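Local coordinates for cytolethal distending toxin protein B (Haemophilus ducreyi, PDB 1SR4) that probably acts as the DNase I-like nuclease subunit of a three-chain bacterial genotoxin, damaging host-cell DNA and so disturbing the cell cycle, at residues 18-23 with 48-53; 69-74 with 82-87; 195-200 with 226-231. All blocks are in the same frame, centred on the assembly; numbering follows the deposited sequence.

Contact 1. Residues 18-23 with 48-53; sequences VNESKW and LPSSAV
A helix start is held here against the loop that leads to an edge strand: residues 18-23 open helix 20-31, and residues 48-53 belong to the loop between strand 39-43 and the short strand 53-54. The contact has an apolar floor and a polar side. On the floor, Pro49 lies across the indole of Trp23. Its CD sits 3.8 Å from the centroid of the six-membered ring and only 14° off the ring normal, a CH-pi contact that suits proline, a compact, rigid ring whose CD hydrogens are made slightly positive by the adjacent amide nitrogen. Pro49 CG lies 3.6 Å from Trp23 CD2, on the side of the six-membered ring toward CE3. Beside it, Leu48 CD2 approaches Trp23 CZ2 at 3.8 Å, meeting the ring obliquely. The fold is that of the DNase I-like endonuclease/exonuclease/phosphatase family, and the helix packs through this tryptophan on the loop while Trp23 NE1 donates to the carbonyl of Ala45. On the polar side, Glu20 has CG anti to its backbone N (chi1 -175°) and bends at chi2, which brings the carboxylate to the backbone of the turn. Ser50 N donates to Glu20 OE1 at 3.0 Å, on its syn lone pair, and weakly to Glu20 OE2. Water 1 lies 2.7 Å from Glu20 OE1 and 3.1 Å from Leu48 O, between the two acceptors; water 2 links Glu20 OE2 to Ser51 N, at 2.9 Å from the carboxylate oxygen. Two successive amides of the type I turn Pro49-Ala52 are thus held, one directly and one through water, by a single acid. Asn24 also donates to Glu20 OE2, and Asp50 of the cytolethal distending toxin protein C chain packs against Glu20.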
loop_
_atom_site.group_PDB
_atom_site.type_symbol
_atom_site.label_atom_id
_atom_site.label_comp_id
_atom_site.label_asym_id
_atom_site.label_seq_id
_atom_site.Cartn_x
_atom_site.Cartn_y
_atom_site.Cartn_z
ATOM N N VAL B 18 -3.123 -12.555 -10.650
ATOM C CA VAL B 18 -3.199 -11.841 -9.368
ATOM C C VAL B 18 -3.705 -10.422 -9.629
ATOM O O VAL B 18 -3.082 -9.664 -10.383
ATOM C CB VAL B 18 -1.810 -11.762 -8.694
ATOM C CG1 VAL B 18 -1.971 -11.397 -7.207
ATOM C CG2 VAL B 18 -1.076 -13.100 -8.844
ATOM N N ASN B 19 -4.819 -10.055 -8.995
ATOM C CA ASN B 19 -5.423 -8.740 -9.247
ATOM C C ASN B 19 -6.305 -8.325 -8.080
ATOM O O ASN B 19 -6.070 -7.301 -7.448
ATOM C CB ASN B 19 -6.260 -8.843 -10.528
ATOM C CG ASN B 19 -6.752 -7.489 -11.057
ATOM O OD1 ASN B 19 -7.456 -7.445 -12.066
ATOM N ND2 ASN B 19 -6.381 -6.406 -10.404
ATOM N N GLU B 20 -7.322 -9.141 -7.806
ATOM C CA GLU B 20 -8.268 -8.905 -6.722
ATOM C C GLU B 20 -7.587 -8.774 -5.364
ATOM O O GLU B 20 -7.934 -7.904 -4.574
ATOM C CB GLU B 20 -9.287 -10.058 -6.674
ATOM C CG GLU B 20 -10.421 -9.904 -5.664
ATOM C CD GLU B 20 -11.418 -8.811 -6.053
ATOM O OE1 GLU B 20 -11.578 -8.552 -7.255
ATOM O OE2 GLU B 20 -12.052 -8.214 -5.158
ATOM N N SER B 21 -6.620 -9.635 -5.073
ATOM C CA SER B 21 -5.977 -9.549 -3.768
ATOM C C SER B 21 -5.228 -8.225 -3.591
ATOM O O SER B 21 -5.190 -7.670 -2.484
ATOM C CB SER B 21 -5.046 -10.753 -3.539
ATOM O OG SER B 21 -4.037 -10.837 -4.538
ATOM N N LYS B 22 -4.677 -7.695 -4.682
ATOM C CA LYS B 22 -3.937 -6.431 -4.617
ATOM C C LYS B 22 -4.837 -5.248 -4.246
ATOM O O LYS B 22 -4.433 -4.361 -3.490
ATOM C CB LYS B 22 -3.224 -6.150 -5.946
ATOM C CG LYS B 22 -2.315 -7.302 -6.429
ATOM C CD LYS B 22 -1.318 -6.822 -7.492
ATOM C CE LYS B 22 -0.490 -7.969 -8.061
ATOM N NZ LYS B 22 0.694 -7.423 -8.826
ATOM N N TRP B 23 -6.051 -5.219 -4.784
ATOM C CA TRP B 23 -6.979 -4.148 -4.434
ATOM C C TRP B 23 -7.355 -4.289 -2.955
ATOM O O TRP B 23 -7.437 -3.299 -2.231
ATOM C CB TRP B 23 -8.281 -4.240 -5.238
ATOM C CG TRP B 23 -8.221 -3.717 -6.632
ATOM C CD1 TRP B 23 -7.912 -4.424 -7.759
ATOM C CD2 TRP B 23 -8.518 -2.388 -7.059
ATOM N NE1 TRP B 23 -8.002 -3.618 -8.863
ATOM C CE2 TRP B 23 -8.375 -2.361 -8.468
ATOM C CE3 TRP B 23 -8.903 -1.212 -6.391
ATOM C CZ2 TRP B 23 -8.598 -1.209 -9.223
ATOM C CZ3 TRP B 23 -9.129 -0.061 -7.146
ATOM C CH2 TRP B 23 -8.973 -0.069 -8.548
ATOM N N LEU B 48 -11.723 -4.396 -11.799
ATOM C CA LEU B 48 -12.014 -3.669 -10.556
ATOM C C LEU B 48 -12.336 -4.681 -9.472
ATOM O O LEU B 48 -12.501 -5.864 -9.764
ATOM C CB LEU B 48 -13.214 -2.732 -10.738
ATOM C CG LEU B 48 -13.007 -1.518 -11.651
ATOM C CD1 LEU B 48 -14.230 -0.592 -11.588
ATOM C CD2 LEU B 48 -11.759 -0.759 -11.196
ATOM N N PRO B 49 -12.417 -4.239 -8.199
ATOM C CA PRO B 49 -12.742 -5.186 -7.129
ATOM C C PRO B 49 -14.070 -5.836 -7.528
ATOM O O PRO B 49 -14.929 -5.163 -8.103
ATOM C CB PRO B 49 -12.896 -4.278 -5.909
ATOM C CG PRO B 49 -11.902 -3.157 -6.205
ATOM C CD PRO B 49 -12.168 -2.885 -7.661
ATOM N N SER B 50 -14.255 -7.119 -7.231
ATOM C CA SER B 50 -15.502 -7.780 -7.622
ATOM C C SER B 50 -16.731 -7.149 -6.968
ATOM O O SER B 50 -17.818 -7.227 -7.515
ATOM C CB SER B 50 -15.456 -9.279 -7.288
ATOM O OG SER B 50 -15.334 -9.467 -5.889
ATOM N N SER B 51 -16.570 -6.509 -5.812
ATOM C CA SER B 51 -17.734 -5.903 -5.166
ATOM C C SER B 51 -18.070 -4.492 -5.669
ATOM O O SER B 51 -19.072 -3.901 -5.243
ATOM C CB SER B 51 -17.554 -5.876 -3.647
ATOM O OG SER B 51 -16.593 -4.913 -3.297
ATOM N N ALA B 52 -17.251 -3.939 -6.564
ATOM C CA ALA B 52 -17.539 -2.603 -7.101
ATOM C C ALA B 52 -18.812 -2.644 -7.946
ATOM O O ALA B 52 -19.054 -3.598 -8.693
ATOM C CB ALA B 52 -16.374 -2.085 -7.955
ATOM N N VAL B 53 -19.600 -1.583 -7.847
ATOM C CA VAL B 53 -20.860 -1.507 -8.561
ATOM C C VAL B 53 -20.924 -0.350 -9.549
ATOM O O VAL B 53 -20.663 0.795 -9.206
ATOM C CB VAL B 53 -22.035 -1.388 -7.551
ATOM C CG1 VAL B 53 -23.374 -1.381 -8.289
ATOM C CG2 VAL B 53 -21.969 -2.554 -6.552
HETATM O O HOH W 1 -9.963 -7.501 -9.200
HETATM O O HOH W 2 -14.315 -7.002 -3.812
#

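Contact 2. Residues 69-74 with 82-87; sequences YTWNLG and VYIYYS
Strands 67-72 and 81-87 form an antiparallel beta hairpin with two faces. On the face of Tyr69, Trp71, Val82 and Ile84, Trp71 has CG anti to its backbone N (chi1 177°) and runs alongside Val82, whose CG2 lies 3.9 Å from Trp71 CE3. Ile84 crosses the same residue obliquely, CD1 resting 3.8 Å from Trp71 CB. Leu73 reaches in from beyond the strand end: its CD2 lies over one face of the indole, and its CD1 touches Val82 CG1, the side chains crossing at about a right angle. Helix 20-31 packs on Trp71 and Leu73. The side chains of Tyr69 and Tyr86 cross obliquely, CE2 of Tyr69 being 4.0 Å from CD2 of Tyr86, whose hydroxyl is bonded to Gly46 O. On the other face, Thr70 and Tyr83 point the same way, Thr70 CG2 lying 3.9 Å from Tyr83 CD1. Beta-branched residues suit such extended backbone. Tyr69 N to Ile84 O and Ile84 N to Tyr69 O are both 2.8 Å bonds, and Trp71 and Val82 exchange two more. These four residues thus pair their N-H and C=O groups, while Thr70 and Tyr83 turn theirs to Val53 and Ser102, so large apolar groups can be buried beside satisfied backbone.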
loop_
_atom_site.group_PDB
_atom_site.type_symbol
_atom_site.label_atom_id
_atom_site.label_comp_id
_atom_site.label_asym_id
_atom_site.label_seq_id
_atom_site.Cartn_x
_atom_site.Cartn_y
_atom_site.Cartn_z
ATOM N N TYR B 69 -17.995 3.812 -10.912
ATOM C CA TYR B 69 -18.402 2.725 -10.022
ATOM C C TYR B 69 -18.339 3.232 -8.585
ATOM O O TYR B 69 -17.717 4.258 -8.310
ATOM C CB TYR B 69 -17.424 1.541 -10.106
ATOM C CG TYR B 69 -17.449 0.762 -11.394
ATOM C CD1 TYR B 69 -18.042 -0.506 -11.457
ATOM C CD2 TYR B 69 -16.883 1.286 -12.548
ATOM C CE1 TYR B 69 -18.061 -1.231 -12.659
ATOM C CE2 TYR B 69 -16.896 0.577 -13.746
ATOM C CZ TYR B 69 -17.486 -0.677 -13.798
ATOM O OH TYR B 69 -17.518 -1.355 -14.996
ATOM N N THR B 70 -18.997 2.509 -7.683
ATOM C CA THR B 70 -18.890 2.800 -6.262
ATOM C C THR B 70 -18.343 1.493 -5.676
ATOM O O THR B 70 -18.579 0.393 -6.205
ATOM C CB THR B 70 -20.239 3.160 -5.568
ATOM O OG1 THR B 70 -21.176 2.091 -5.726
ATOM C CG2 THR B 70 -20.805 4.472 -6.130
ATOM N N TRP B 71 -17.591 1.615 -4.594
ATOM C CA TRP B 71 -16.985 0.457 -3.965
ATOM C C TRP B 71 -17.020 0.704 -2.471
ATOM O O TRP B 71 -16.600 1.761 -2.011
ATOM C CB TRP B 71 -15.548 0.317 -4.472
ATOM C CG TRP B 71 -14.765 -0.800 -3.862
ATOM C CD1 TRP B 71 -15.216 -2.038 -3.523
ATOM C CD2 TRP B 71 -13.360 -0.794 -3.586
ATOM N NE1 TRP B 71 -14.183 -2.812 -3.053
ATOM C CE2 TRP B 71 -13.029 -2.071 -3.083
ATOM C CE3 TRP B 71 -12.349 0.165 -3.723
ATOM C CZ2 TRP B 71 -11.724 -2.415 -2.711
ATOM C CZ3 TRP B 71 -11.048 -0.175 -3.356
ATOM C CH2 TRP B 71 -10.751 -1.458 -2.854
ATOM N N ASN B 72 -17.533 -0.264 -1.725
ATOM C CA ASN B 72 -17.657 -0.127 -0.280
ATOM C C ASN B 72 -16.464 -0.725 0.451
ATOM O O ASN B 72 -16.293 -1.938 0.470
ATOM C CB ASN B 72 -18.954 -0.796 0.192
ATOM C CG ASN B 72 -19.205 -0.599 1.676
ATOM O OD1 ASN B 72 -18.464 0.133 2.350
ATOM N ND2 ASN B 72 -20.250 -1.248 2.195
ATOM N N LEU B 73 -15.645 0.130 1.057
ATOM C CA LEU B 73 -14.460 -0.320 1.792
ATOM C C LEU B 73 -14.848 -0.809 3.191
ATOM O O LEU B 73 -14.023 -1.371 3.919
ATOM C CB LEU B 73 -13.446 0.827 1.919
ATOM C CG LEU B 73 -12.926 1.454 0.620
ATOM C CD1 LEU B 73 -12.157 2.734 0.946
ATOM C CD2 LEU B 73 -12.033 0.462 -0.120
ATOM N N GLY B 74 -16.095 -0.561 3.575
ATOM C CA GLY B 74 -16.561 -1.006 4.869
ATOM C C GLY B 74 -17.557 -2.143 4.720
ATOM O O GLY B 74 -17.610 -2.809 3.680
ATOM N N VAL B 82 -16.314 4.860 -1.771
ATOM C CA VAL B 82 -15.464 5.642 -2.656
ATOM C C VAL B 82 -15.983 5.421 -4.069
ATOM O O VAL B 82 -16.652 4.417 -4.350
ATOM C CB VAL B 82 -13.967 5.227 -2.629
ATOM C CG1 VAL B 82 -13.348 5.601 -1.269
ATOM C CG2 VAL B 82 -13.816 3.739 -2.938
ATOM N N TYR B 83 -15.700 6.374 -4.948
ATOM C CA TYR B 83 -16.082 6.253 -6.341
ATOM C C TYR B 83 -14.842 5.753 -7.073
ATOM O O TYR B 83 -13.715 6.024 -6.646
ATOM C CB TYR B 83 -16.446 7.625 -6.919
ATOM C CG TYR B 83 -17.756 8.178 -6.441
ATOM C CD1 TYR B 83 -18.960 7.816 -7.059
ATOM C CD2 TYR B 83 -17.801 9.068 -5.368
ATOM C CE1 TYR B 83 -20.174 8.335 -6.619
ATOM C CE2 TYR B 83 -19.016 9.591 -4.914
ATOM C CZ TYR B 83 -20.191 9.222 -5.537
ATOM O OH TYR B 83 -21.384 9.717 -5.057
ATOM N N ILE B 84 -15.037 5.008 -8.152
ATOM C CA ILE B 84 -13.898 4.590 -8.960
ATOM C C ILE B 84 -14.213 4.953 -10.405
ATOM O O ILE B 84 -15.262 4.565 -10.915
ATOM C CB ILE B 84 -13.616 3.060 -8.954
ATOM C CG1 ILE B 84 -13.401 2.536 -7.524
ATOM C CG2 ILE B 84 -12.342 2.790 -9.806
ATOM C CD1 ILE B 84 -13.208 0.992 -7.434
ATOM N N TYR B 85 -13.318 5.700 -11.056
ATOM C CA TYR B 85 -13.484 6.067 -12.471
ATOM C C TYR B 85 -12.502 5.136 -13.181
ATOM O O TYR B 85 -11.292 5.183 -12.960
ATOM C CB TYR B 85 -13.171 7.539 -12.661
ATOM C CG TYR B 85 -14.211 8.369 -11.955
ATOM C CD1 TYR B 85 -15.458 8.599 -12.548
ATOM C CD2 TYR B 85 -14.014 8.796 -10.638
ATOM C CE1 TYR B 85 -16.490 9.222 -11.843
ATOM C CE2 TYR B 85 -15.042 9.424 -9.924
ATOM C CZ TYR B 85 -16.282 9.627 -10.534
ATOM O OH TYR B 85 -17.334 10.184 -9.813
ATOM N N TYR B 86 -13.060 4.271 -14.012
ATOM C CA TYR B 86 -12.316 3.200 -14.666
ATOM C C TYR B 86 -12.255 3.291 -16.190
ATOM O O TYR B 86 -13.281 3.417 -16.859
ATOM C CB TYR B 86 -12.996 1.901 -14.214
ATOM C CG TYR B 86 -12.480 0.584 -14.745
ATOM C CD1 TYR B 86 -11.158 0.185 -14.535
ATOM C CD2 TYR B 86 -13.361 -0.329 -15.334
ATOM C CE1 TYR B 86 -10.725 -1.099 -14.884
ATOM C CE2 TYR B 86 -12.937 -1.623 -15.689
ATOM C CZ TYR B 86 -11.618 -1.998 -15.456
ATOM O OH TYR B 86 -11.205 -3.278 -15.779
ATOM N N SER B 87 -11.048 3.226 -16.729
ATOM C CA SER B 87 -10.851 3.275 -18.166
ATOM C C SER B 87 -10.249 1.930 -18.558
ATOM O O SER B 87 -9.061 1.689 -18.361
ATOM C CB SER B 87 -9.910 4.418 -18.526
ATOM O OG SER B 87 -9.602 4.377 -19.906
#

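Contact 3. Residues 195-200 with 226-231; sequences VSENTI and PRREQA
Next to helix 193-197, the carbonyl of Glu197 is taken up by the loop after strand 216-221. Glu197 O accepts from Arg228 N at 2.8 Å, nearly straight at 170° and along a carbonyl lone pair, and also takes a proton from water 3, which accepts from Gln230 N. Arg228 sits in the type II turn Pro226-Glu229 with the positive phi (69°) that its third position requires. Val195 O likewise has two donors, Asn198 N and Thr199 OG1, the hydroxyl closing back on the helix at 2.9 Å. Asn198 ND2 donates to Ala194 O; it also lies over one face of the Arg227 guanidinium, the two planes 88° apart. Gln230, bent at chi2, lays CG and CD along the Asn198 carbonyl, whose oxygen accepts from His221 ND1, while its own OE1 is satisfied by Asp222 N. Ile200 CB touches Gln230 CB at 3.7 Å. Glutamate and two arginines form a loose surface network: Glu197 OE2 to Arg228 NH1 is long at 3.9 Å, and Glu197 OE1 to Arg227 NH2 is also long, OE1 being less surely placed. The specific hold is therefore the backbone bond and its water bridge, with the ion pairs probably adding diffuse electrostatic attraction.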
loop_
_atom_site.group_PDB
_atom_site.type_symbol
_atom_site.label_atom_id
_atom_site.label_comp_id
_atom_site.label_asym_id
_atom_site.label_seq_id
_atom_site.Cartn_x
_atom_site.Cartn_y
_atom_site.Cartn_z
ATOM N N VAL B 195 4.809 25.536 -21.201
ATOM C CA VAL B 195 4.398 24.423 -20.361
ATOM C C VAL B 195 5.355 24.309 -19.185
ATOM O O VAL B 195 4.942 24.237 -18.017
ATOM C CB VAL B 195 4.417 23.101 -21.154
ATOM C CG1 VAL B 195 4.099 21.935 -20.226
ATOM C CG2 VAL B 195 3.411 23.167 -22.287
ATOM N N SER B 196 6.638 24.300 -19.520
ATOM C CA SER B 196 7.718 24.188 -18.557
ATOM C C SER B 196 7.644 25.269 -17.481
ATOM O O SER B 196 7.865 25.004 -16.298
ATOM C CB SER B 196 9.050 24.281 -19.307
ATOM O OG SER B 196 10.169 24.166 -18.445
ATOM N N GLU B 197 7.317 26.488 -17.881
ATOM C CA GLU B 197 7.248 27.583 -16.923
ATOM C C GLU B 197 5.954 27.601 -16.107
ATOM O O GLU B 197 5.876 28.236 -15.062
ATOM C CB GLU B 197 7.450 28.918 -17.650
ATOM C CG GLU B 197 8.786 28.980 -18.402
ATOM C CD GLU B 197 9.101 30.360 -18.961
ATOM O OE1 GLU B 197 8.168 31.195 -19.048
ATOM O OE2 GLU B 197 10.282 30.595 -19.320
ATOM N N ASN B 198 4.938 26.889 -16.568
ATOM C CA ASN B 198 3.680 26.870 -15.829
ATOM C C ASN B 198 3.459 25.580 -15.050
ATOM O O ASN B 198 2.373 25.350 -14.529
ATOM C CB ASN B 198 2.519 27.109 -16.789
ATOM C CG ASN B 198 2.403 28.560 -17.201
ATOM O OD1 ASN B 198 2.116 29.424 -16.376
ATOM N ND2 ASN B 198 2.628 28.839 -18.479
ATOM N N THR B 199 4.487 24.743 -14.962
ATOM C CA THR B 199 4.355 23.477 -14.235
ATOM C C THR B 199 5.520 23.205 -13.312
ATOM O O THR B 199 6.580 23.816 -13.428
ATOM C CB THR B 199 4.279 22.270 -15.187
ATOM O OG1 THR B 199 5.466 22.239 -15.991
ATOM C CG2 THR B 199 3.044 22.355 -16.068
ATOM N N ILE B 200 5.322 22.265 -12.396
ATOM C CA ILE B 200 6.381 21.902 -11.482
ATOM C C ILE B 200 6.284 20.400 -11.234
ATOM O O ILE B 200 5.203 19.878 -10.965
ATOM C CB ILE B 200 6.267 22.724 -10.159
ATOM C CG1 ILE B 200 7.538 22.566 -9.317
ATOM C CG2 ILE B 200 4.986 22.361 -9.419
ATOM C CD1 ILE B 200 7.599 21.346 -8.520
ATOM N N PRO B 226 1.943 32.294 -10.343
ATOM C CA PRO B 226 2.265 32.812 -11.674
ATOM C C PRO B 226 3.328 31.986 -12.397
ATOM O O PRO B 226 3.993 31.131 -11.798
ATOM C CB PRO B 226 2.757 34.241 -11.389
ATOM C CG PRO B 226 2.243 34.540 -9.980
ATOM C CD PRO B 226 2.410 33.217 -9.299
ATOM N N ARG B 227 3.477 32.254 -13.689
ATOM C CA ARG B 227 4.472 31.577 -14.500
ATOM C C ARG B 227 5.825 31.724 -13.817
ATOM O O ARG B 227 6.106 32.754 -13.202
ATOM C CB ARG B 227 4.537 32.196 -15.903
ATOM C CG ARG B 227 5.647 31.614 -16.775
ATOM C CD ARG B 227 5.609 32.142 -18.203
ATOM N NE ARG B 227 4.301 31.943 -18.821
ATOM C CZ ARG B 227 4.108 31.726 -20.119
ATOM N NH1 ARG B 227 2.876 31.560 -20.586
ATOM N NH2 ARG B 227 5.144 31.662 -20.948
ATOM N N ARG B 228 6.645 30.680 -13.915
ATOM C CA ARG B 228 7.982 30.657 -13.342
ATOM C C ARG B 228 8.009 30.635 -11.816
ATOM O O ARG B 228 9.080 30.601 -11.217
ATOM C CB ARG B 228 8.784 31.858 -13.870
ATOM C CG ARG B 228 8.983 31.832 -15.392
ATOM C CD ARG B 228 9.113 33.226 -15.994
ATOM N NE ARG B 228 10.262 33.965 -15.481
ATOM C CZ ARG B 228 11.527 33.571 -15.609
ATOM N NH1 ARG B 228 11.807 32.434 -16.237
ATOM N NH2 ARG B 228 12.516 34.319 -15.115
ATOM N N GLU B 229 6.838 30.629 -11.186
ATOM C CA GLU B 229 6.772 30.630 -9.724
ATOM C C GLU B 229 6.122 29.371 -9.133
ATOM O O GLU B 229 5.810 29.330 -7.939
ATOM C CB GLU B 229 5.996 31.864 -9.258
ATOM C CG GLU B 229 6.525 33.172 -9.831
ATOM C CD GLU B 229 7.587 33.810 -8.958
ATOM O OE1 GLU B 229 8.223 33.073 -8.179
ATOM O OE2 GLU B 229 7.789 35.045 -9.057
ATOM N N GLN B 230 5.926 28.346 -9.956
ATOM C CA GLN B 230 5.294 27.107 -9.490
ATOM C C GLN B 230 6.087 26.399 -8.375
ATOM O O GLN B 230 5.520 25.657 -7.564
ATOM C CB GLN B 230 5.094 26.170 -10.675
ATOM C CG GLN B 230 4.167 26.731 -11.762
ATOM C CD GLN B 230 2.722 26.752 -11.327
ATOM O OE1 GLN B 230 2.235 25.792 -10.741
ATOM N NE2 GLN B 230 2.029 27.844 -11.604
ATOM N N ALA B 231 7.392 26.643 -8.315
ATOM C CA ALA B 231 8.212 26.009 -7.290
ATOM C C ALA B 231 7.819 26.483 -5.883
ATOM O O ALA B 231 8.340 25.988 -4.892
ATOM C CB ALA B 231 9.690 26.272 -7.556
HETATM O O HOH W 3 7.415 27.641 -12.739
#

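Contacts 1 and 2, centres 10 Å apart, share one end of the larger sheet: Val53 N probably donates to Thr70 O, and Leu48 packs on Tyr69. Both are largely buried, yet contact 2 relies on paired strand backbone and apolar faces, whereas contact 1 joins helix to loop through a tryptophan-proline contact with a carboxylate and waters beside it, near the protein C chain. Contact 3 lies across the chain's centre, about 22 Å from contact 2 and 25 Å from contact 1 between nearest atoms. At the six-stranded sheet's edge, where Ile200 begins outermost strand 200-202, it is partly exposed and relies on a backbone bond and water bridge, with long ion pairs at the surface.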